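Local coordinates for uncharacterized protein DUF1234 (Pectobacterium atrosepticum SCRI1043, PDB 3BDV) that is probably a YdeN-like hydrolase of the alpha/beta-hydrolase fold that binds calcium, its natural substrate not being established, at residues H44-E52 with W61-L69; S82-Q93 with P110-I119. All coordinates share one frame; numbering follows the deposited sequence.

Contact 1: H44-E52 with W61-L69; sequences HWQRIRQRE and WVLAIRREL. With CA (calcium ion), chain C.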
loop_
_atom_site.group_PDB
_atom_site.type_symbol
_atom_site.label_atom_id
_atom_site.label_comp_id
_atom_site.label_asym_id
_atom_site.label_seq_id
_atom_site.Cartn_x
_atom_site.Cartn_y
_atom_site.Cartn_z
ATOM N N HIS A 44 -13.085 -8.701 -5.683
ATOM C CA HIS A 44 -13.179 -7.618 -6.656
ATOM C C HIS A 44 -11.974 -6.665 -6.549
ATOM O O HIS A 44 -11.757 -5.870 -7.444
ATOM C CB HIS A 44 -14.485 -6.836 -6.478
ATOM C CG HIS A 44 -14.795 -6.501 -5.044
ATOM N ND1 HIS A 44 -15.071 -7.470 -4.098
ATOM C CD2 HIS A 44 -14.827 -5.316 -4.386
ATOM C CE1 HIS A 44 -15.287 -6.895 -2.929
ATOM N NE2 HIS A 44 -15.148 -5.589 -3.076
ATOM N N TRP A 45 -11.197 -6.726 -5.461
ATOM C CA TRP A 45 -9.984 -5.902 -5.399
ATOM C C TRP A 45 -8.995 -6.338 -6.450
ATOM O O TRP A 45 -8.960 -7.489 -6.805
ATOM C CB TRP A 45 -9.337 -5.959 -4.041
ATOM C CG TRP A 45 -10.164 -5.291 -2.963
ATOM C CD1 TRP A 45 -11.466 -4.857 -3.053
ATOM C CD2 TRP A 45 -9.755 -5.030 -1.619
ATOM N NE1 TRP A 45 -11.873 -4.326 -1.844
ATOM C CE2 TRP A 45 -10.856 -4.434 -0.947
ATOM C CE3 TRP A 45 -8.574 -5.236 -0.919
ATOM C CZ2 TRP A 45 -10.795 -4.031 0.380
ATOM C CZ3 TRP A 45 -8.508 -4.824 0.397
ATOM C CH2 TRP A 45 -9.622 -4.247 1.042
ATOM N N GLN A 46 -8.207 -5.396 -6.942
ATOM C CA GLN A 46 -7.252 -5.679 -8.003
ATOM C C GLN A 46 -5.853 -5.853 -7.445
ATOM O O GLN A 46 -5.585 -5.507 -6.306
ATOM C CB GLN A 46 -7.272 -4.563 -9.026
ATOM C CG GLN A 46 -8.595 -4.417 -9.811
ATOM C CD GLN A 46 -9.049 -5.724 -10.455
ATOM O OE1 GLN A 46 -8.390 -6.254 -11.349
ATOM N NE2 GLN A 46 -10.173 -6.251 -9.992
ATOM N N ARG A 47 -4.968 -6.403 -8.264
ATOM C CA ARG A 47 -3.613 -6.726 -7.840
ATOM C C ARG A 47 -2.683 -6.725 -9.027
ATOM O O ARG A 47 -3.031 -7.212 -10.120
ATOM C CB ARG A 47 -3.620 -8.076 -7.120
ATOM C CG ARG A 47 -2.272 -8.537 -6.645
ATOM C CD ARG A 47 -2.433 -9.736 -5.774
ATOM N NE ARG A 47 -1.137 -10.335 -5.513
ATOM C CZ ARG A 47 -0.857 -11.086 -4.455
ATOM N NH1 ARG A 47 -1.789 -11.407 -3.588
ATOM N NH2 ARG A 47 0.356 -11.573 -4.308
ATOM N N ILE A 48 -1.490 -6.155 -8.859
ATOM C CA ILE A 48 -0.587 -6.037 -10.006
ATOM C C ILE A 48 0.025 -7.403 -10.231
ATOM O O ILE A 48 0.172 -8.179 -9.299
ATOM C CB ILE A 48 0.521 -4.938 -9.848
ATOM C CG1 ILE A 48 1.442 -5.250 -8.669
ATOM C CG2 ILE A 48 -0.073 -3.505 -9.722
ATOM C CD1 ILE A 48 2.851 -4.683 -8.871
ATOM N N ARG A 49 0.386 -7.667 -11.475
ATOM C CA ARG A 49 1.092 -8.870 -11.864
ATOM C C ARG A 49 2.340 -8.516 -12.678
ATOM O O ARG A 49 2.345 -7.556 -13.421
ATOM C CB ARG A 49 0.188 -9.712 -12.755
ATOM C CG ARG A 49 -1.163 -9.960 -12.214
ATOM C CD ARG A 49 -1.173 -10.796 -10.947
ATOM N NE ARG A 49 -2.534 -10.868 -10.445
ATOM C CZ ARG A 49 -2.870 -11.357 -9.253
ATOM N NH1 ARG A 49 -1.976 -11.886 -8.455
ATOM N NH2 ARG A 49 -4.130 -11.360 -8.880
ATOM N N GLN A 50 3.356 -9.361 -12.605
ATOM C CA GLN A 50 4.468 -9.273 -13.563
ATOM C C GLN A 50 5.203 -10.594 -13.693
ATOM O O GLN A 50 5.004 -11.519 -12.888
ATOM C CB GLN A 50 5.447 -8.138 -13.190
ATOM C CG GLN A 50 5.884 -8.164 -11.770
ATOM C CD GLN A 50 6.742 -6.958 -11.336
ATOM O OE1 GLN A 50 7.331 -6.271 -12.154
ATOM N NE2 GLN A 50 6.852 -6.762 -10.037
ATOM N N ARG A 51 6.079 -10.655 -14.704
ATOM C CA ARG A 51 6.787 -11.860 -15.035
ATOM C C ARG A 51 7.885 -12.176 -14.044
ATOM O O ARG A 51 8.121 -13.337 -13.754
ATOM C CB ARG A 51 7.386 -11.746 -16.453
ATOM C CG ARG A 51 6.342 -11.652 -17.548
ATOM C CD ARG A 51 6.949 -11.841 -18.957
ATOM N NE ARG A 51 7.384 -13.222 -19.204
ATOM C CZ ARG A 51 8.613 -13.599 -19.569
ATOM N NH1 ARG A 51 9.596 -12.720 -19.726
ATOM N NH2 ARG A 51 8.873 -14.880 -19.771
ATOM N N GLU A 52 8.574 -11.156 -13.553
ATOM C CA GLU A 52 9.722 -11.341 -12.681
ATOM C C GLU A 52 9.531 -10.565 -11.382
ATOM O O GLU A 52 9.326 -9.357 -11.410
ATOM C CB GLU A 52 10.988 -10.877 -13.371
ATOM N N TRP A 61 8.090 -2.313 -11.753
ATOM C CA TRP A 61 6.958 -2.119 -10.845
ATOM C C TRP A 61 6.066 -0.986 -11.338
ATOM O O TRP A 61 4.852 -1.122 -11.329
ATOM C CB TRP A 61 7.425 -1.810 -9.427
ATOM C CG TRP A 61 7.375 -2.958 -8.470
ATOM C CD1 TRP A 61 6.476 -3.155 -7.458
ATOM C CD2 TRP A 61 8.267 -4.076 -8.438
ATOM N NE1 TRP A 61 6.760 -4.324 -6.801
ATOM C CE2 TRP A 61 7.876 -4.892 -7.363
ATOM C CE3 TRP A 61 9.396 -4.433 -9.183
ATOM C CZ2 TRP A 61 8.549 -6.094 -7.040
ATOM C CZ3 TRP A 61 10.047 -5.606 -8.879
ATOM C CH2 TRP A 61 9.637 -6.424 -7.799
ATOM N N VAL A 62 6.666 0.119 -11.773
ATOM C CA VAL A 62 5.932 1.283 -12.264
ATOM C C VAL A 62 5.122 0.931 -13.528
ATOM O O VAL A 62 3.960 1.294 -13.683
ATOM C CB VAL A 62 6.890 2.435 -12.609
ATOM C CG1 VAL A 62 6.191 3.477 -13.548
ATOM C CG2 VAL A 62 7.499 3.062 -11.344
ATOM N N LEU A 63 5.758 0.211 -14.425
ATOM C CA LEU A 63 5.093 -0.263 -15.619
ATOM C C LEU A 63 3.909 -1.186 -15.222
ATOM O O LEU A 63 2.816 -1.061 -15.777
ATOM C CB LEU A 63 6.153 -0.935 -16.497
ATOM C CG LEU A 63 5.897 -1.302 -17.945
ATOM C CD1 LEU A 63 5.015 -0.279 -18.611
ATOM C CD2 LEU A 63 7.227 -1.403 -18.616
ATOM N N ALA A 64 4.085 -2.070 -14.233
ATOM C CA ALA A 64 2.987 -2.925 -13.780
ATOM C C ALA A 64 1.805 -2.159 -13.176
ATOM O O ALA A 64 0.646 -2.506 -13.417
ATOM C CB ALA A 64 3.468 -3.997 -12.802
ATOM N N ILE A 65 2.102 -1.120 -12.387
ATOM C CA ILE A 65 1.056 -0.318 -11.788
ATOM C C ILE A 65 0.323 0.461 -12.898
ATOM O O ILE A 65 -0.902 0.506 -12.921
ATOM C CB ILE A 65 1.598 0.681 -10.702
ATOM C CG1 ILE A 65 2.200 -0.064 -9.503
ATOM C CG2 ILE A 65 0.442 1.623 -10.242
ATOM C CD1 ILE A 65 3.092 0.861 -8.592
ATOM N N ARG A 66 1.077 1.109 -13.771
ATOM C CA ARG A 66 0.508 1.809 -14.942
ATOM C C ARG A 66 -0.437 0.876 -15.737
ATOM O O ARG A 66 -1.575 1.252 -16.039
ATOM C CB ARG A 66 1.603 2.332 -15.880
ATOM C CG ARG A 66 2.273 3.663 -15.491
ATOM C CD ARG A 66 2.640 4.518 -16.720
ATOM N NE ARG A 66 4.077 4.603 -17.007
ATOM C CZ ARG A 66 4.960 5.342 -16.319
ATOM N NH1 ARG A 66 4.594 6.053 -15.252
ATOM N NH2 ARG A 66 6.240 5.359 -16.684
ATOM N N ARG A 67 0.023 -0.336 -16.071
ATOM C CA ARG A 67 -0.835 -1.302 -16.791
ATOM C C ARG A 67 -2.134 -1.445 -16.070
ATOM O O ARG A 67 -3.209 -1.352 -16.655
ATOM C CB ARG A 67 -0.218 -2.699 -16.886
ATOM C CG ARG A 67 0.976 -2.781 -17.799
ATOM C CD ARG A 67 1.338 -4.233 -18.154
ATOM N NE ARG A 67 1.822 -5.050 -17.020
ATOM C CZ ARG A 67 3.093 -5.120 -16.600
ATOM N NH1 ARG A 67 4.043 -4.381 -17.157
ATOM N NH2 ARG A 67 3.413 -5.927 -15.596
ATOM N N GLU A 68 -2.028 -1.658 -14.770
ATOM C CA GLU A 68 -3.168 -1.889 -13.936
ATOM C C GLU A 68 -4.145 -0.719 -13.956
ATOM O O GLU A 68 -5.367 -0.912 -13.979
ATOM C CB GLU A 68 -2.683 -2.116 -12.514
ATOM C CG GLU A 68 -3.697 -2.753 -11.627
ATOM C CD GLU A 68 -3.882 -4.218 -11.882
ATOM O OE1 GLU A 68 -3.007 -4.892 -12.460
ATOM O OE2 GLU A 68 -4.950 -4.720 -11.548
ATOM N N LEU A 69 -3.599 0.499 -13.918
ATOM C CA LEU A 69 -4.444 1.711 -13.851
ATOM C C LEU A 69 -5.160 1.979 -15.159
ATOM O O LEU A 69 -6.273 2.497 -15.160
ATOM C CB LEU A 69 -3.608 2.936 -13.462
ATOM C CG LEU A 69 -3.063 2.904 -12.018
ATOM C CD1 LEU A 69 -2.274 4.166 -11.767
ATOM C CD2 LEU A 69 -4.132 2.736 -10.969
HETATM CA CA CA C . -4.249 -7.082 -12.227
HETATM O O HOH W 1 -6.154 -7.264 -10.824
HETATM O O HOH W 2 -0.184 -5.029 -13.668
HETATM O O HOH W 3 -0.233 -6.911 -15.445
HETATM O O HOH W 4 6.532 -5.092 -15.043
HETATM O O HOH W 5 -3.085 -7.683 -14.076
HETATM O O HOH W 6 -5.786 -6.458 -14.016
#
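I48 and A64 bring the two backbones together, their CA atoms 6.1 Å apart, where the short edge strand 46-47 and the loop after it run along one flank of helix 58-70. At one end a calcium ion joins the segments: R47 O binds it at 2.4 Å, and both carboxylate oxygens of E68 hold it in a bidentate grip. Three waters add to this shell, and one of them accepts from the backbone N of R47. E68 reaches the ion because its CG stands anti to the backbone N (chi1 -163°) and the chain then bends at chi2. Between the ends lies an apolar patch, in which I48 sends CD1 to A64 CB at 4.0 Å and rests CG2 against I65 CG1. R67 NH2 then donates to R49 O at 2.9 Å, in the carbonyl plane and close to the guanidinium plane, though the N-H...O angle is a bent 141°. Farther along, Q50 NE2 stands 3.2 Å above the centre of the W61 ring, the amide plane turned 79° from the indole, as in an N-H-pi approach. R47 and R49 both form salt bridges with E39. Helix 58-70 belongs to the beta-alpha-beta connection from edge strand 46-47 to strand 76-81 of the parallel alpha/beta-hydrolase sheet, and the calcium ties that strand to the helix. Strand 46-47 pairs with strand 19-23, while W61 and I65 pack on A87 of helix 83-93.

Contact 2: S82-Q93 with P110-I119; sequences SFGALAACHVVQ and PMRFEIDDRI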
loop_
_atom_site.group_PDB
_atom_site.type_symbol
_atom_site.label_atom_id
_atom_site.label_comp_id
_atom_site.label_asym_id
_atom_site.label_seq_id
_atom_site.Cartn_x
_atom_site.Cartn_y
_atom_site.Cartn_z
ATOM N N SER A 82 6.350 -2.478 1.269
ATOM C CA SER A 82 7.815 -2.485 1.090
ATOM C C SER A 82 8.262 -1.839 -0.249
ATOM O O SER A 82 7.946 -0.676 -0.514
ATOM C CB SER A 82 8.349 -3.904 1.292
ATOM O OG SER A 82 9.757 -3.867 1.575
ATOM N N PHE A 83 8.948 -2.582 -1.127
ATOM C CA PHE A 83 9.268 -2.040 -2.424
ATOM C C PHE A 83 8.029 -1.598 -3.207
ATOM O O PHE A 83 8.066 -0.600 -3.929
ATOM C CB PHE A 83 10.111 -3.025 -3.238
ATOM C CG PHE A 83 10.727 -2.412 -4.465
ATOM C CD1 PHE A 83 11.877 -1.645 -4.366
ATOM C CD2 PHE A 83 10.241 -2.695 -5.715
ATOM C CE1 PHE A 83 12.486 -1.090 -5.530
ATOM C CE2 PHE A 83 10.821 -2.154 -6.853
ATOM C CZ PHE A 83 11.959 -1.367 -6.758
ATOM N N GLY A 84 6.948 -2.354 -3.084
ATOM C CA GLY A 84 5.675 -1.971 -3.679
ATOM C C GLY A 84 5.192 -0.615 -3.209
ATOM O O GLY A 84 4.628 0.140 -3.998
ATOM N N ALA A 85 5.408 -0.279 -1.941
ATOM C CA ALA A 85 4.980 1.005 -1.448
ATOM C C ALA A 85 5.841 2.107 -2.030
ATOM O O ALA A 85 5.357 3.194 -2.330
ATOM C CB ALA A 85 5.047 1.037 0.099
ATOM N N LEU A 86 7.150 1.853 -2.136
ATOM C CA LEU A 86 7.998 2.811 -2.871
ATOM C C LEU A 86 7.510 3.018 -4.280
ATOM O O LEU A 86 7.479 4.157 -4.772
ATOM C CB LEU A 86 9.460 2.422 -2.855
ATOM C CG LEU A 86 10.048 2.397 -1.443
ATOM C CD1 LEU A 86 11.543 2.037 -1.476
ATOM C CD2 LEU A 86 9.787 3.683 -0.676
ATOM N N ALA A 87 7.168 1.949 -4.977
ATOM C CA ALA A 87 6.679 2.137 -6.347
ATOM C C ALA A 87 5.419 2.973 -6.390
ATOM O O ALA A 87 5.269 3.817 -7.271
ATOM C CB ALA A 87 6.447 0.768 -7.014
ATOM N N ALA A 88 4.512 2.756 -5.433
ATOM C CA ALA A 88 3.253 3.490 -5.335
ATOM C C ALA A 88 3.614 4.968 -5.156
ATOM O O ALA A 88 3.050 5.834 -5.824
ATOM C CB ALA A 88 2.380 3.005 -4.158
ATOM N N CYS A 89 4.572 5.237 -4.272
ATOM C CA CYS A 89 5.006 6.597 -4.023
ATOM C C CYS A 89 5.556 7.232 -5.306
ATOM O O CYS A 89 5.201 8.332 -5.644
ATOM C CB CYS A 89 6.042 6.584 -2.921
ATOM S SG CYS A 89 6.800 8.132 -2.571
ATOM N N HIS A 90 6.415 6.510 -6.011
ATOM C CA HIS A 90 7.069 7.056 -7.156
ATOM C C HIS A 90 6.036 7.376 -8.254
ATOM O O HIS A 90 6.069 8.421 -8.889
ATOM C CB HIS A 90 8.132 6.072 -7.645
ATOM C CG HIS A 90 8.838 6.503 -8.895
ATOM N ND1 HIS A 90 9.971 7.296 -8.885
ATOM C CD2 HIS A 90 8.589 6.226 -10.201
ATOM C CE1 HIS A 90 10.385 7.474 -10.119
ATOM N NE2 HIS A 90 9.564 6.845 -10.936
ATOM N N VAL A 91 5.085 6.486 -8.457
ATOM C CA VAL A 91 4.079 6.711 -9.509
ATOM C C VAL A 91 3.260 7.970 -9.237
ATOM O O VAL A 91 3.043 8.760 -10.137
ATOM C CB VAL A 91 3.160 5.499 -9.676
ATOM C CG1 VAL A 91 1.878 5.872 -10.403
ATOM C CG2 VAL A 91 3.906 4.424 -10.402
ATOM N N VAL A 92 2.852 8.176 -8.000
ATOM C CA VAL A 92 2.135 9.399 -7.599
ATOM C C VAL A 92 3.024 10.632 -7.803
ATOM O O VAL A 92 2.587 11.644 -8.398
ATOM C CB VAL A 92 1.646 9.313 -6.125
ATOM C CG1 VAL A 92 1.097 10.682 -5.679
ATOM C CG2 VAL A 92 0.566 8.238 -5.991
ATOM N N GLN A 93 4.286 10.519 -7.408
ATOM C CA GLN A 93 5.235 11.626 -7.538
ATOM C C GLN A 93 5.532 12.007 -8.984
ATOM O O GLN A 93 5.840 13.158 -9.273
ATOM C CB GLN A 93 6.541 11.344 -6.776
ATOM C CG GLN A 93 6.361 11.392 -5.242
ATOM C CD GLN A 93 7.642 11.220 -4.471
ATOM O OE1 GLN A 93 8.579 10.538 -4.934
ATOM N NE2 GLN A 93 7.685 11.806 -3.248
ATOM N N PRO A 110 14.538 3.900 0.765
ATOM C CA PRO A 110 14.991 3.792 -0.640
ATOM C C PRO A 110 16.430 3.301 -0.912
ATOM O O PRO A 110 16.690 2.555 -1.876
ATOM C CB PRO A 110 14.757 5.198 -1.151
ATOM C CG PRO A 110 13.600 5.672 -0.376
ATOM C CD PRO A 110 13.803 5.157 0.988
HETATM N N MSE A 111 17.344 3.612 -0.020
HETATM C CA MSE A 111 18.715 3.170 -0.208
HETATM C C MSE A 111 18.845 1.659 -0.218
HETATM O O MSE A 111 19.738 1.134 -0.901
HETATM C CB MSE A 111 19.618 3.812 0.858
HETATM C CG MSE A 111 21.091 3.386 0.861
HETATM SE SE MSE A 111 21.989 4.459 -0.409
HETATM C CE MSE A 111 22.021 6.166 0.585
ATOM N N ARG A 112 17.999 0.937 0.541
ATOM C CA ARG A 112 18.099 -0.502 0.584
ATOM C C ARG A 112 17.950 -1.138 -0.773
ATOM O O ARG A 112 18.375 -2.240 -0.964
ATOM C CB ARG A 112 17.016 -1.085 1.481
ATOM C CG ARG A 112 17.051 -0.611 2.924
ATOM C CD ARG A 112 18.192 -1.150 3.713
ATOM N NE ARG A 112 19.453 -0.504 3.488
ATOM C CZ ARG A 112 19.800 0.670 3.995
ATOM N NH1 ARG A 112 18.953 1.369 4.759
ATOM N NH2 ARG A 112 21.031 1.141 3.785
ATOM N N PHE A 113 17.274 -0.465 -1.681
ATOM C CA PHE A 113 17.091 -0.978 -3.024
ATOM C C PHE A 113 17.725 -0.042 -4.060
ATOM O O PHE A 113 17.410 -0.112 -5.260
ATOM C CB PHE A 113 15.589 -1.145 -3.284
ATOM C CG PHE A 113 14.954 -2.240 -2.494
ATOM C CD1 PHE A 113 15.174 -3.546 -2.810
ATOM C CD2 PHE A 113 14.123 -1.946 -1.418
ATOM C CE1 PHE A 113 14.574 -4.536 -2.048
ATOM C CE2 PHE A 113 13.503 -2.908 -0.721
ATOM C CZ PHE A 113 13.743 -4.206 -1.001
ATOM N N GLU A 114 18.675 0.772 -3.625
ATOM C CA GLU A 114 19.405 1.702 -4.524
ATOM C C GLU A 114 18.502 2.555 -5.399
ATOM O O GLU A 114 18.759 2.759 -6.595
ATOM C CB GLU A 114 20.424 0.950 -5.371
ATOM C CG GLU A 114 21.457 0.210 -4.532
ATOM C CD GLU A 114 22.557 -0.358 -5.376
ATOM O OE1 GLU A 114 23.473 0.379 -5.741
ATOM O OE2 GLU A 114 22.511 -1.535 -5.685
ATOM N N ILE A 115 17.412 3.031 -4.815
ATOM C CA ILE A 115 16.507 3.952 -5.481
ATOM C C ILE A 115 16.288 5.247 -4.658
ATOM O O ILE A 115 15.316 5.976 -4.821
ATOM C CB ILE A 115 15.161 3.303 -5.915
ATOM C CG1 ILE A 115 14.370 2.740 -4.718
ATOM C CG2 ILE A 115 15.407 2.272 -7.029
ATOM C CD1 ILE A 115 12.909 2.559 -5.082
ATOM N N ASP A 116 17.293 5.550 -3.861
ATOM C CA ASP A 116 17.402 6.832 -3.152
ATOM C C ASP A 116 17.471 8.030 -4.080
ATOM O O ASP A 116 17.220 9.157 -3.632
ATOM C CB ASP A 116 18.649 6.831 -2.249
ATOM C CG ASP A 116 19.915 6.347 -2.976
ATOM O OD1 ASP A 116 19.939 5.206 -3.533
ATOM O OD2 ASP A 116 20.919 7.110 -2.951
ATOM N N ASP A 117 17.817 7.800 -5.348
ATOM C CA ASP A 117 17.824 8.859 -6.337
ATOM C C ASP A 117 16.511 9.019 -7.088
ATOM O O ASP A 117 16.372 9.912 -7.917
ATOM C CB ASP A 117 18.987 8.670 -7.314
ATOM C CG ASP A 117 18.943 7.360 -8.075
ATOM O OD1 ASP A 117 18.280 6.379 -7.650
ATOM O OD2 ASP A 117 19.640 7.295 -9.107
ATOM N N ARG A 118 15.534 8.191 -6.763
ATOM C CA ARG A 118 14.251 8.229 -7.440
ATOM C C ARG A 118 13.056 8.461 -6.564
ATOM O O ARG A 118 11.960 8.705 -7.050
ATOM C CB ARG A 118 14.120 6.956 -8.234
ATOM C CG ARG A 118 15.264 6.985 -9.278
ATOM C CD ARG A 118 15.151 6.015 -10.302
ATOM N NE ARG A 118 14.044 6.292 -11.194
ATOM C CZ ARG A 118 13.588 5.401 -12.048
ATOM N NH1 ARG A 118 14.123 4.191 -12.080
ATOM N NH2 ARG A 118 12.579 5.688 -12.828
ATOM N N ILE A 119 13.228 8.387 -5.255
ATOM C CA ILE A 119 12.114 8.627 -4.385
ATOM C C ILE A 119 12.347 9.982 -3.733
ATOM O O ILE A 119 13.387 10.174 -3.077
ATOM C CB ILE A 119 12.048 7.520 -3.303
ATOM C CG1 ILE A 119 11.839 6.142 -3.967
ATOM C CG2 ILE A 119 10.992 7.870 -2.225
ATOM C CD1 ILE A 119 10.571 6.015 -4.830
HETATM O O HOH W 7 9.616 10.162 -7.317
#
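H90 reaches from helix 83-93 to R118 and I119 of the 110-119 loop. Its CB touches I119 CD1 at 3.7 Å. With CG anti to the backbone N (chi1 177°), the imidazole reaches the loop, and ND1 donates to R118 O at 3.1 Å. The carbonyl oxygen lies in the ring plane, whereas the donor sits 37° out of the carbonyl plane. CE1 passes 3.7 Å from that same oxygen, CD2 is turned to V62 of helix 58-70, and NE2 lies near R118 NH2, the guanidinium turned almost perpendicular to the ring; R118 itself forms a salt bridge with D59. One turn back along the helix, L86 O meets I119 CD1, and L86 CD1 lies 3.9 Å from I115 CD1. At the N-terminal end, F83 points the edge of its ring at the face of F113 in a T-shaped pair, centroids 5.1 Å apart and planes at 65°, while its CE1 touches I115 CD1. The loop keeps its shape partly through P110 O, which accepts from the backbone N of both F113 and I115, on opposite faces of the carbonyl. S82 and G84 fit the GxSxG pattern of a nucleophile elbow, the tight turn from strand 76-81 into helix 83-93 that in alpha/beta hydrolases usually carries the nucleophilic serine.

How the contacts relate
From the N terminus, helix 4-15 leads into strand 19-23 of the parallel sheet, and the edge strand 46-47 follows. Contact 1 closes a short loop, eight residues long between its segments, by bringing helix 58-70 back against that edge. The chain then enters the sheet again as strand 76-81 and turns into helix 83-93, where contact 2 opens; it closes after strand 99-105, in the loop leading to strand 128-132. The two closures thus follow in series, neither enclosing nor crossing the other. They meet where the two helices pack side by side, with W61 against F83. Together they connect the sheet edge, both helices and the 110-119 loop.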